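Local coordinates for protein N-alpha-acetyltransferase 30 (PDB 6YGA) that catalyses acetylation of the N-terminal methionine of proteins, including the L-A virus GAG protein, as the catalytic subunit of the NatC complex, at residues 98-103 with 131-136. Residues are numbered along the deposited sequence; the frame is centred on the assembly and turned at random.
Sequences KLVEIA and EGMGFI
The carbonyl O of Gly132 receives weak hydrogen bonds from Asn572 ND2, Thr574 OG1 and Ser576 OG of the N-alpha-acetyltransferase 35 chain, while the next residue, Met133, turns its side chain to Val100 and Glu101. This small contact illustrates how a helix-ending turn can lend one apolar side chain to a neighbouring helix. Met133, present as selenomethionine, lays its SE 3.5 Å from Val100 CG1. That methyl lies anti to the backbone N (chi1 176°), which turns it toward the selenium. The Met133 chain runs extended as far as SE and then bends (chi3 60°). This bend carries its CE methyl to 3.7 Å from Glu101 CG, while CE stays 4.0 Å from Val100 CG1. Glu101 thus offers its aliphatic stem, and its carboxylate reaches back along its own helix to Lys98, where OE1 and NZ form a long salt bridge of 3.7 Å. Phe578 of N-alpha-acetyltransferase 35 packs on both Glu101 and Met133. In 131-136, a type I turn from Glu131 to Gly134 is closed by Gly134 N bonding Glu131 O at 3.2 Å. With a second bond back into the last turn of helix 124-131 and Gly134 at positive phi (118°), this makes a Schellman motif, here leading into strand 136-141. Met133 joins this C-terminal part of the GNAT fold to helix 95-109, the connection of its beta-alpha-beta crossover between parallel strands 76-86 and 114-120.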
loop_
_atom_site.group_PDB
_atom_site.type_symbol
_atom_site.label_atom_id
_atom_site.label_comp_id
_atom_site.label_asym_id
_atom_site.label_seq_id
_atom_site.Cartn_x
_atom_site.Cartn_y
_atom_site.Cartn_z
ATOM N N LYS A 98 -7.659 29.122 10.223
ATOM C CA LYS A 98 -8.045 30.311 9.472
ATOM C C LYS A 98 -7.382 30.336 8.099
ATOM O O LYS A 98 -7.983 30.794 7.122
ATOM C CB LYS A 98 -7.698 31.569 10.265
ATOM C CG LYS A 98 -8.493 32.787 9.838
ATOM C CD LYS A 98 -9.983 32.540 10.007
ATOM C CE LYS A 98 -10.801 33.713 9.499
ATOM N NZ LYS A 98 -12.243 33.551 9.828
ATOM N N LEU A 99 -6.143 29.845 8.005
ATOM C CA LEU A 99 -5.470 29.783 6.712
ATOM C C LEU A 99 -6.159 28.794 5.779
ATOM O O LEU A 99 -6.290 29.053 4.578
ATOM C CB LEU A 99 -4.000 29.412 6.902
ATOM C CG LEU A 99 -3.056 30.531 7.349
ATOM C CD1 LEU A 99 -1.742 29.955 7.850
ATOM C CD2 LEU A 99 -2.807 31.496 6.204
ATOM N N VAL A 100 -6.598 27.651 6.310
ATOM C CA VAL A 100 -7.331 26.694 5.488
ATOM C C VAL A 100 -8.650 27.298 5.028
ATOM O O VAL A 100 -9.040 27.160 3.863
ATOM C CB VAL A 100 -7.544 25.377 6.258
ATOM C CG1 VAL A 100 -8.391 24.416 5.443
ATOM C CG2 VAL A 100 -6.210 24.735 6.597
ATOM N N GLU A 101 -9.343 28.001 5.927
ATOM C CA GLU A 101 -10.641 28.573 5.581
ATOM C C GLU A 101 -10.514 29.634 4.496
ATOM O O GLU A 101 -11.342 29.693 3.580
ATOM C CB GLU A 101 -11.307 29.160 6.827
ATOM C CG GLU A 101 -11.860 28.118 7.788
ATOM C CD GLU A 101 -12.496 28.733 9.022
ATOM O OE1 GLU A 101 -12.153 29.885 9.359
ATOM O OE2 GLU A 101 -13.343 28.067 9.654
ATOM N N ILE A 102 -9.488 30.484 4.579
ATOM C CA ILE A 102 -9.352 31.538 3.579
ATOM C C ILE A 102 -8.892 30.960 2.244
ATOM O O ILE A 102 -9.248 31.482 1.182
ATOM C CB ILE A 102 -8.408 32.646 4.088
ATOM C CG1 ILE A 102 -8.427 33.846 3.140
ATOM C CG2 ILE A 102 -6.990 32.129 4.251
ATOM C CD1 ILE A 102 -7.652 35.031 3.651
ATOM N N ALA A 103 -8.126 29.865 2.268
ATOM C CA ALA A 103 -7.694 29.237 1.023
ATOM C C ALA A 103 -8.847 28.506 0.343
ATOM O O ALA A 103 -9.025 28.613 -0.875
ATOM C CB ALA A 103 -6.535 28.278 1.291
ATOM N N GLU A 131 -11.512 17.250 9.036
ATOM C CA GLU A 131 -12.799 16.567 9.104
ATOM C C GLU A 131 -13.856 17.432 9.779
ATOM O O GLU A 131 -15.049 17.297 9.485
ATOM C CB GLU A 131 -12.646 15.227 9.822
ATOM C CG GLU A 131 -11.791 14.228 9.051
ATOM C CD GLU A 131 -11.273 13.098 9.915
ATOM O OE1 GLU A 131 -11.672 13.008 11.096
ATOM O OE2 GLU A 131 -10.457 12.298 9.410
ATOM N N GLY A 132 -13.441 18.336 10.669
ATOM C CA GLY A 132 -14.372 19.286 11.250
ATOM C C GLY A 132 -14.947 20.272 10.253
ATOM O O GLY A 132 -15.973 20.897 10.540
HETATM N N MSE A 133 -14.316 20.421 9.091
HETATM C CA MSE A 133 -14.785 21.357 8.069
HETATM C C MSE A 133 -15.644 20.649 7.028
HETATM O O MSE A 133 -16.215 21.286 6.142
HETATM C CB MSE A 133 -13.608 22.052 7.386
HETATM C CG MSE A 133 -12.697 22.796 8.336
HETATM SE SE MSE A 133 -11.234 23.663 7.395
HETATM C CE MSE A 133 -12.265 24.818 6.219
ATOM N N GLY A 134 -15.728 19.326 7.138
ATOM C CA GLY A 134 -16.543 18.524 6.251
ATOM C C GLY A 134 -15.771 17.528 5.423
ATOM O O GLY A 134 -16.391 16.741 4.698
ATOM N N PHE A 135 -14.442 17.549 5.492
ATOM C CA PHE A 135 -13.638 16.561 4.791
ATOM C C PHE A 135 -13.982 15.159 5.275
ATOM O O PHE A 135 -14.279 14.946 6.456
ATOM C CB PHE A 135 -12.148 16.830 5.015
ATOM C CG PHE A 135 -11.577 17.926 4.157
ATOM C CD1 PHE A 135 -11.657 19.252 4.554
ATOM C CD2 PHE A 135 -10.932 17.626 2.967
ATOM C CE1 PHE A 135 -11.120 20.261 3.772
ATOM C CE2 PHE A 135 -10.392 18.631 2.177
ATOM C CZ PHE A 135 -10.485 19.950 2.581
ATOM N N ILE A 136 -13.945 14.200 4.353
ATOM C CA ILE A 136 -14.062 12.790 4.692
ATOM C C ILE A 136 -12.922 12.040 4.020
ATOM O O ILE A 136 -12.374 12.469 3.001
ATOM C CB ILE A 136 -15.424 12.183 4.288
ATOM C CG1 ILE A 136 -15.691 12.388 2.796
ATOM C CG2 ILE A 136 -16.544 12.772 5.135
ATOM C CD1 ILE A 136 -16.984 11.755 2.318
#